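Local coordinates for putative rubredoxin reductase (Rhodopseudomonas palustris, PDB 3FG2) that uses FAD to pass electrons from NADH to a ferredoxin, which in turn supplies the cytochrome P450 CYP199A2, at the flavin-adenine dinucleotide site. Coordinates in Å, arbitrary orientation; residue numbers count along the deposited sequence, not the author numbering.

The flavin-adenine dinucleotide site. Residues 8-12, 32, 34-35, 42-43, 46-47, 78-79, 105-107, 153, 242, 275, 292-293, 296, 321. With FAD (flavin-adenine dinucleotide), chain B.
Asp34 takes the crowded first torsion, CG between backbone N and carbonyl carbon (chi1 75°), which lays the carboxylate against the adenosine: OD2 accepts the ribose hydroxyl O2B on its syn lone pair at 2.6 Å. Glu35, its chain extended beyond CG, reaches the same ribose tip-first. Its OE1 meets O3B from above the carboxylate plane and O2B, more distantly, on its anti lone pair. Arg42 bends at chi2 (65°); its NH2 bridges Glu35 OE1, at 2.9 Å, and ribose O3B, while O2A of the adenosine-side phosphate sits over one guanidinium face, towards its rim, in a long salt bridge to Arg42 NE (3.5 Å), so the charge probably offsets the pyrophosphate. Arg78, extended from CG to NE, turns NH1 over the adenine five-membered ring and ties it to Asp34 OD1 at 2.7 Å, steadying that carboxylate. The adenine edge is read by Met79 backbone, N to N1A and O from N6A.

At the other end Lys47 kinks at chi4 (60°) to bring NZ to flavin O4 at 3.0 Å, and Pro43 O holds the same amine through an in-plane lone pair. This charge near O4 and N5 may help stabilise reduced flavin. Trp321 offers a face to the pyrimidine ring, steeply inclined to it, with N3 3.1 Å above the indole plane. Val293 N, opening helix 293-306, gives a nearly straight bond to O2.

Asp275 OD1 accepts ribityl O3' on its syn lone pair, and Ala12 N grips phosphate O1P at 2.6 Å. FAD lies almost wholly buried, its pyrophosphate over the Rossmann glycine motif (GxGxxG, residues 8-13), which leaves strand 4-7 and runs into the start of helix 11-22, its flavin reaching strand 319-324.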
ATOM      1  N   GLY A   8       9.059   1.812 -13.453  1.00 26.38           N
ATOM      2  CA  GLY A   8       8.767   1.777 -12.030  1.00 25.68           C
ATOM      3  C   GLY A   8       9.401   0.517 -11.473  1.00 25.98           C
ATOM      4  O   GLY A   8       9.084  -0.583 -11.928  1.00 26.04           O
ATOM      5  N   ALA A   9      10.300   0.670 -10.505  1.00 25.40           N
ATOM      6  CA  ALA A   9      10.992  -0.476  -9.922  1.00 24.92           C
ATOM      7  C   ALA A   9      10.697  -0.686  -8.439  1.00 24.92           C
ATOM      8  O   ALA A   9      11.617  -0.832  -7.630  1.00 23.06           O
ATOM      9  CB  ALA A   9      12.497  -0.339 -10.136  1.00 24.61           C
ATOM     10  N   GLY A  10       9.410  -0.679  -8.096  1.00 24.37           N
ATOM     11  CA  GLY A  10       8.994  -0.913  -6.726  1.00 24.03           C
ATOM     12  C   GLY A  10       8.579  -2.373  -6.661  1.00 24.60           C
ATOM     13  O   GLY A  10       9.090  -3.185  -7.439  1.00 25.03           O
ATOM     14  N   HIS A  11       7.651  -2.726  -5.777  1.00 22.44           N
ATOM     15  CA  HIS A  11       7.230  -4.117  -5.687  1.00 21.88           C
ATOM     16  C   HIS A  11       6.805  -4.728  -7.020  1.00 22.40           C
ATOM     17  O   HIS A  11       7.384  -5.715  -7.455  1.00 23.16           O
ATOM     18  CB  HIS A  11       6.111  -4.287  -4.659  1.00 19.40           C
ATOM     19  CG  HIS A  11       6.597  -4.291  -3.244  1.00 17.35           C
ATOM     20  ND1 HIS A  11       6.802  -3.136  -2.523  1.00 16.52           N
ATOM     21  CD2 HIS A  11       6.978  -5.312  -2.436  1.00 18.31           C
ATOM     22  CE1 HIS A  11       7.287  -3.441  -1.331  1.00 17.82           C
ATOM     23  NE2 HIS A  11       7.406  -4.754  -1.254  1.00 18.85           N
ATOM     24  N   ALA A  12       5.803  -4.148  -7.670  1.00 22.80           N
ATOM     25  CA  ALA A  12       5.324  -4.674  -8.950  1.00 23.69           C
ATOM     26  C   ALA A  12       6.380  -4.673 -10.070  1.00 25.03           C
ATOM     27  O   ALA A  12       6.522  -5.659 -10.802  1.00 23.38           O
ATOM     28  CB  ALA A  12       4.086  -3.899  -9.402  1.00 20.83           C
ATOM     29  N   ILE A  32      13.255   0.564 -15.473  1.00 31.23           N
ATOM     30  CA  ILE A  32      13.485   1.986 -15.209  1.00 30.41           C
ATOM     31  C   ILE A  32      13.209   2.320 -13.743  1.00 30.96           C
ATOM     32  O   ILE A  32      12.073   2.223 -13.277  1.00 30.69           O
ATOM     33  CB  ILE A  32      12.585   2.842 -16.106  1.00 29.84           C
ATOM     34  CG1 ILE A  32      12.826   2.451 -17.563  1.00 28.58           C
ATOM     35  CG2 ILE A  32      12.867   4.327 -15.876  1.00 29.71           C
ATOM     36  CD1 ILE A  32      11.710   2.837 -18.501  1.00 31.13           C
ATOM     37  N   ASP A  34      13.454   5.303 -10.994  1.00 32.15           N
ATOM     38  CA  ASP A  34      13.658   6.731 -10.734  1.00 32.53           C
ATOM     39  C   ASP A  34      14.045   7.114  -9.307  1.00 32.83           C
ATOM     40  O   ASP A  34      13.917   8.277  -8.921  1.00 33.06           O
ATOM     41  CB  ASP A  34      12.420   7.539 -11.139  1.00 31.82           C
ATOM     42  CG  ASP A  34      11.279   7.385 -10.158  1.00 34.25           C
ATOM     43  OD1 ASP A  34      10.238   8.055 -10.339  1.00 34.41           O
ATOM     44  OD2 ASP A  34      11.422   6.592  -9.202  1.00 35.67           O
ATOM     45  N   GLU A  35      14.517   6.154  -8.520  1.00 33.31           N
ATOM     46  CA  GLU A  35      14.932   6.458  -7.157  1.00 33.39           C
ATOM     47  C   GLU A  35      16.383   6.063  -6.961  1.00 34.77           C
ATOM     48  O   GLU A  35      16.837   5.069  -7.517  1.00 35.69           O
ATOM     49  CB  GLU A  35      14.071   5.716  -6.133  1.00 32.31           C
ATOM     50  CG  GLU A  35      12.621   6.151  -6.058  1.00 29.71           C
ATOM     51  CD  GLU A  35      11.929   5.595  -4.820  1.00 31.64           C
ATOM     52  OE1 GLU A  35      10.756   5.190  -4.928  1.00 28.68           O
ATOM     53  OE2 GLU A  35      12.559   5.570  -3.734  1.00 29.69           O
ATOM     54  N   ARG A  42       8.680  -1.669   0.750  1.00 28.07           N
ATOM     55  CA  ARG A  42       7.934  -0.565   1.347  1.00 26.95           C
ATOM     56  C   ARG A  42       7.424  -0.822   2.768  1.00 25.63           C
ATOM     57  O   ARG A  42       7.567   0.021   3.647  1.00 26.71           O
ATOM     58  CB  ARG A  42       6.740  -0.197   0.462  1.00 24.50           C
ATOM     59  CG  ARG A  42       7.011   0.924  -0.525  1.00 25.43           C
ATOM     60  CD  ARG A  42       8.048   0.532  -1.546  1.00 23.73           C
ATOM     61  NE  ARG A  42       8.413   1.646  -2.416  1.00 24.43           N
ATOM     62  CZ  ARG A  42       9.330   1.563  -3.375  1.00 26.52           C
ATOM     63  NH1 ARG A  42       9.963   0.418  -3.579  1.00 27.59           N
ATOM     64  NH2 ARG A  42       9.623   2.617  -4.128  1.00 27.74           N
ATOM     65  N   PRO A  43       6.835  -1.998   3.015  1.00 26.36           N
ATOM     66  CA  PRO A  43       6.301  -2.328   4.341  1.00 25.96           C
ATOM     67  C   PRO A  43       7.144  -1.953   5.555  1.00 26.28           C
ATOM     68  O   PRO A  43       6.620  -1.427   6.541  1.00 28.56           O
ATOM     69  CB  PRO A  43       6.055  -3.835   4.248  1.00 25.59           C
ATOM     70  CG  PRO A  43       5.684  -4.013   2.801  1.00 27.02           C
ATOM     71  CD  PRO A  43       6.733  -3.157   2.110  1.00 26.31           C
ATOM     72  N   SER A  46       7.449   2.094   7.508  1.00 20.34           N
ATOM     73  CA  SER A  46       6.687   2.677   8.602  1.00 20.54           C
ATOM     74  C   SER A  46       6.688   1.721   9.781  1.00 21.22           C
ATOM     75  O   SER A  46       5.912   1.875  10.729  1.00 18.11           O
ATOM     76  CB  SER A  46       5.251   2.935   8.155  1.00 21.81           C
ATOM     77  OG  SER A  46       4.690   1.759   7.608  1.00 22.07           O
ATOM     78  N   LYS A  47       7.573   0.732   9.715  1.00 21.86           N
ATOM     79  CA  LYS A  47       7.666  -0.275  10.761  1.00 25.02           C
ATOM     80  C   LYS A  47       9.097  -0.375  11.305  1.00 26.26           C
ATOM     81  O   LYS A  47       9.665   0.628  11.750  1.00 25.66           O
ATOM     82  CB  LYS A  47       7.197  -1.627  10.204  1.00 21.66           C
ATOM     83  CG  LYS A  47       5.804  -1.569   9.578  1.00 21.61           C
ATOM     84  CD  LYS A  47       5.397  -2.898   8.961  1.00 21.45           C
ATOM     85  CE  LYS A  47       3.971  -2.844   8.407  1.00 22.36           C
ATOM     86  NZ  LYS A  47       3.749  -1.814   7.333  1.00 18.34           N
ATOM     87  N   ARG A  78      14.082   7.954 -15.359  1.00 40.34           N
ATOM     88  CA  ARG A  78      12.643   8.132 -15.175  1.00 39.56           C
ATOM     89  C   ARG A  78      11.939   8.345 -16.519  1.00 38.43           C
ATOM     90  O   ARG A  78      12.433   9.092 -17.359  1.00 38.84           O
ATOM     91  CB  ARG A  78      12.391   9.346 -14.275  1.00 41.11           C
ATOM     92  CG  ARG A  78      10.936   9.745 -14.138  1.00 44.14           C
ATOM     93  CD  ARG A  78      10.799  11.109 -13.467  1.00 48.43           C
ATOM     94  NE  ARG A  78       9.402  11.527 -13.334  1.00 51.69           N
ATOM     95  CZ  ARG A  78       8.544  11.018 -12.451  1.00 52.55           C
ATOM     96  NH1 ARG A  78       8.937  10.069 -11.608  1.00 52.75           N
ATOM     97  NH2 ARG A  78       7.289  11.451 -12.419  1.00 52.22           N
ATOM     98  N   MET A  79      10.798   7.691 -16.735  1.00 36.28           N
ATOM     99  CA  MET A  79      10.081   7.895 -17.991  1.00 36.65           C
ATOM    100  C   MET A  79       9.267   9.172 -17.844  1.00 36.39           C
ATOM    101  O   MET A  79       8.737   9.455 -16.769  1.00 35.82           O
ATOM    102  CB  MET A  79       9.153   6.712 -18.335  1.00 35.84           C
ATOM    103  CG  MET A  79       7.816   6.653 -17.595  1.00 37.20           C
ATOM    104  SD  MET A  79       6.413   6.144 -18.673  1.00 34.36           S
ATOM    105  CE  MET A  79       6.659   4.480 -18.805  1.00 37.06           C
ATOM    106  N   ALA A 105       4.363   0.314 -13.977  1.00 27.36           N
ATOM    107  CA  ALA A 105       4.319  -0.043 -12.564  1.00 27.13           C
ATOM    108  C   ALA A 105       4.829   1.176 -11.807  1.00 25.84           C
ATOM    109  O   ALA A 105       5.753   1.088 -10.997  1.00 23.89           O
ATOM    110  CB  ALA A 105       5.213  -1.244 -12.302  1.00 27.55           C
ATOM    111  N   THR A 106       4.197   2.310 -12.095  1.00 24.99           N
ATOM    112  CA  THR A 106       4.547   3.603 -11.526  1.00 24.86           C
ATOM    113  C   THR A 106       4.012   3.853 -10.126  1.00 25.09           C
ATOM    114  O   THR A 106       4.318   4.880  -9.521  1.00 23.74           O
ATOM    115  CB  THR A 106       4.044   4.732 -12.442  1.00 26.40           C
ATOM    116  OG1 THR A 106       2.645   4.547 -12.700  1.00 25.01           O
ATOM    117  CG2 THR A 106       4.794   4.718 -13.765  1.00 25.69           C
ATOM    118  N   GLY A 107       3.208   2.923  -9.619  1.00 24.89           N
ATOM    119  CA  GLY A 107       2.656   3.074  -8.288  1.00 24.83           C
ATOM    120  C   GLY A 107       1.847   4.347  -8.109  1.00 25.54           C
ATOM    121  O   GLY A 107       1.213   4.837  -9.048  1.00 24.20           O
ATOM    122  N   ILE A 153      -0.565   3.307   7.678  1.00 23.05           N
ATOM    123  CA  ILE A 153       0.740   3.925   7.831  1.00 22.46           C
ATOM    124  C   ILE A 153       0.798   4.910   8.990  1.00 21.19           C
ATOM    125  O   ILE A 153       1.708   4.856   9.810  1.00 22.31           O
ATOM    126  CB  ILE A 153       1.160   4.620   6.525  1.00 22.46           C
ATOM    127  CG1 ILE A 153       1.209   3.583   5.401  1.00 22.15           C
ATOM    128  CG2 ILE A 153       2.531   5.289   6.700  1.00 23.20           C
ATOM    129  CD1 ILE A 153       1.453   4.158   4.034  1.00 21.73           C
ATOM    130  N   ASN A 242      -0.141   7.294 -10.019  1.00 25.76           N
ATOM    131  CA  ASN A 242       0.622   7.986 -11.051  1.00 27.80           C
ATOM    132  C   ASN A 242       0.147   7.567 -12.440  1.00 28.38           C
ATOM    133  O   ASN A 242       0.671   6.622 -13.029  1.00 28.11           O
ATOM    134  CB  ASN A 242       2.118   7.694 -10.887  1.00 28.50           C
ATOM    135  CG  ASN A 242       2.663   8.168  -9.546  1.00 31.34           C
ATOM    136  OD1 ASN A 242       2.546   9.346  -9.191  1.00 30.66           O
ATOM    137  ND2 ASN A 242       3.262   7.251  -8.794  1.00 31.33           N
ATOM    138  N   ASP A 275      -0.160  -0.607  -7.701  1.00 21.49           N
ATOM    139  CA  ASP A 275      -0.945   0.505  -7.194  1.00 21.77           C
ATOM    140  C   ASP A 275      -1.488   1.427  -8.284  1.00 21.83           C
ATOM    141  O   ASP A 275      -2.545   2.028  -8.110  1.00 22.17           O
ATOM    142  CB  ASP A 275      -0.106   1.324  -6.215  1.00 20.26           C
ATOM    143  CG  ASP A 275       0.014   0.668  -4.851  1.00 21.20           C
ATOM    144  OD1 ASP A 275      -0.371  -0.514  -4.704  1.00 18.31           O
ATOM    145  OD2 ASP A 275       0.500   1.346  -3.919  1.00 21.20           O
ATOM    146  N   SER A 292      -1.537  -3.036  -2.212  1.00 24.10           N
ATOM    147  CA  SER A 292      -0.983  -4.042  -1.325  1.00 23.52           C
ATOM    148  C   SER A 292       0.136  -4.790  -2.039  1.00 22.78           C
ATOM    149  O   SER A 292       0.174  -4.849  -3.265  1.00 21.84           O
ATOM    150  CB  SER A 292      -2.073  -5.021  -0.876  1.00 23.28           C
ATOM    151  OG  SER A 292      -2.480  -5.867  -1.940  1.00 25.34           O
ATOM    152  N   VAL A 293       1.053  -5.349  -1.262  1.00 22.73           N
ATOM    153  CA  VAL A 293       2.166  -6.096  -1.819  1.00 22.31           C
ATOM    154  C   VAL A 293       1.612  -7.287  -2.570  1.00 22.62           C
ATOM    155  O   VAL A 293       2.112  -7.663  -3.632  1.00 22.36           O
ATOM    156  CB  VAL A 293       3.103  -6.587  -0.705  1.00 21.46           C
ATOM    157  CG1 VAL A 293       4.126  -7.548  -1.270  1.00 17.76           C
ATOM    158  CG2 VAL A 293       3.778  -5.393  -0.051  1.00 20.67           C
ATOM    159  N   ALA A 296       0.430  -6.158  -5.977  1.00 24.11           N
ATOM    160  CA  ALA A 296       1.550  -5.827  -6.846  1.00 25.84           C
ATOM    161  C   ALA A 296       2.218  -7.105  -7.332  1.00 26.17           C
ATOM    162  O   ALA A 296       2.529  -7.261  -8.515  1.00 26.36           O
ATOM    163  CB  ALA A 296       2.566  -4.961  -6.087  1.00 25.92           C
ATOM    164  N   TRP A 321      -2.093  -6.546   5.472  1.00 19.86           N
ATOM    165  CA  TRP A 321      -1.667  -6.654   6.864  1.00 20.38           C
ATOM    166  C   TRP A 321      -1.126  -5.316   7.352  1.00 21.61           C
ATOM    167  O   TRP A 321      -0.832  -4.427   6.555  1.00 20.72           O
ATOM    168  CB  TRP A 321      -0.626  -7.761   7.040  1.00 19.07           C
ATOM    169  CG  TRP A 321       0.796  -7.365   6.751  1.00 20.10           C
ATOM    170  CD1 TRP A 321       1.704  -6.851   7.638  1.00 18.20           C
ATOM    171  CD2 TRP A 321       1.482  -7.497   5.503  1.00 18.09           C
ATOM    172  NE1 TRP A 321       2.913  -6.663   7.017  1.00 20.64           N
ATOM    173  CE2 TRP A 321       2.807  -7.051   5.706  1.00 20.35           C
ATOM    174  CE3 TRP A 321       1.108  -7.952   4.232  1.00 18.51           C
ATOM    175  CZ2 TRP A 321       3.764  -7.046   4.679  1.00 19.12           C
ATOM    176  CZ3 TRP A 321       2.061  -7.949   3.210  1.00 18.77           C
ATOM    177  CH2 TRP A 321       3.373  -7.498   3.445  1.00 17.44           C
TER
HETATM  178  PA  FAD B 449       5.624   1.140  -5.551  1.00 26.04           P
HETATM  179  O1A FAD B 449       5.205   2.451  -4.992  1.00 24.05           O
HETATM  180  O2A FAD B 449       6.257   0.220  -4.784  1.00 25.47           O
HETATM  181  O5B FAD B 449       6.714   1.611  -6.528  1.00 24.90           O
HETATM  182  C5B FAD B 449       6.506   2.587  -7.598  1.00 25.89           C
HETATM  183  C4B FAD B 449       7.933   2.936  -8.075  1.00 25.82           C
HETATM  184  O4B FAD B 449       7.804   3.545  -9.415  1.00 24.46           O
HETATM  185  C3B FAD B 449       8.687   3.971  -7.220  1.00 27.30           C
HETATM  186  O3B FAD B 449      10.002   3.659  -6.883  1.00 30.34           O
HETATM  187  C2B FAD B 449       8.471   5.235  -8.004  1.00 27.08           C
HETATM  188  O2B FAD B 449       9.374   6.250  -7.689  1.00 27.50           O
HETATM  189  C1B FAD B 449       8.664   4.731  -9.404  1.00 27.42           C
HETATM  190  N9A FAD B 449       8.122   5.544 -10.495  1.00 28.16           N
HETATM  191  C8A FAD B 449       6.961   6.274 -10.485  1.00 28.21           C
HETATM  192  N7A FAD B 449       6.742   6.914 -11.627  1.00 29.32           N
HETATM  193  C5A FAD B 449       7.802   6.592 -12.424  1.00 29.92           C
HETATM  194  C6A FAD B 449       8.151   6.984 -13.808  1.00 31.86           C
HETATM  195  N6A FAD B 449       7.425   7.779 -14.559  1.00 33.57           N
HETATM  196  N1A FAD B 449       9.329   6.443 -14.283  1.00 32.68           N
HETATM  197  C2A FAD B 449      10.119   5.605 -13.532  1.00 32.09           C
HETATM  198  N3A FAD B 449       9.873   5.200 -12.264  1.00 31.63           N
HETATM  199  C4A FAD B 449       8.700   5.721 -11.749  1.00 29.84           C
HETATM  200  N1  FAD B 449       1.245  -3.255   1.708  1.00 20.90           N
HETATM  201  C2  FAD B 449       1.014  -4.390   2.369  1.00 21.55           C
HETATM  202  O2  FAD B 449       0.412  -5.290   1.867  1.00 21.84           O
HETATM  203  N3  FAD B 449       1.477  -4.596   3.710  1.00 21.24           N
HETATM  204  C4  FAD B 449       2.194  -3.624   4.385  1.00 23.27           C
HETATM  205  O4  FAD B 449       2.575  -3.837   5.522  1.00 25.16           O
HETATM  206  C4X FAD B 449       2.456  -2.378   3.670  1.00 22.39           C
HETATM  207  N5  FAD B 449       3.161  -1.392   4.276  1.00 22.12           N
HETATM  208  C5X FAD B 449       3.401  -0.228   3.569  1.00 20.30           C
HETATM  209  C6  FAD B 449       4.155   0.791   4.217  1.00 19.35           C
HETATM  210  C7  FAD B 449       4.451   1.984   3.589  1.00 18.35           C
HETATM  211  C7M FAD B 449       5.258   3.037   4.323  1.00 18.38           C
HETATM  212  C8  FAD B 449       3.982   2.222   2.219  1.00 18.14           C
HETATM  213  C8M FAD B 449       4.271   3.503   1.468  1.00 13.57           C
HETATM  214  C9  FAD B 449       3.230   1.222   1.568  1.00 17.70           C
HETATM  215  C9A FAD B 449       2.939   0.002   2.227  1.00 20.48           C
HETATM  216  N10 FAD B 449       2.182  -1.080   1.611  1.00 21.33           N
HETATM  217  C10 FAD B 449       1.942  -2.240   2.292  1.00 20.51           C
HETATM  218  C1' FAD B 449       1.702  -0.867   0.222  1.00 18.76           C
HETATM  219  C2' FAD B 449       2.746  -1.406  -0.802  1.00 20.47           C
HETATM  220  O2' FAD B 449       3.985  -0.787  -0.536  1.00 21.53           O
HETATM  221  C3' FAD B 449       2.246  -1.076  -2.194  1.00 19.73           C
HETATM  222  O3' FAD B 449       1.009  -1.740  -2.426  1.00 19.89           O
HETATM  223  C4' FAD B 449       3.265  -1.523  -3.228  1.00 21.07           C
HETATM  224  O4' FAD B 449       4.538  -0.862  -3.005  1.00 19.28           O
HETATM  225  C5' FAD B 449       2.741  -1.173  -4.599  1.00 21.06           C
HETATM  226  O5' FAD B 449       3.843  -1.612  -5.640  1.00 21.57           O
HETATM  227  P   FAD B 449       4.046  -0.797  -6.886  1.00 24.67           P
HETATM  228  O1P FAD B 449       5.171  -1.594  -7.606  1.00 26.46           O
HETATM  229  O2P FAD B 449       2.889  -0.600  -7.638  1.00 25.23           O
HETATM  230  O3P FAD B 449       4.535   0.542  -6.544  1.00 26.60           O
HETATM  231  O   HOH W   1       7.088  -0.900  -9.383  1.00 23.49           O
HETATM  232  O   HOH W   2       2.668   3.342  -4.587  1.00 23.68           O
HETATM  233  O   HOH W   3       2.190   0.505  -9.788  1.00 26.06           O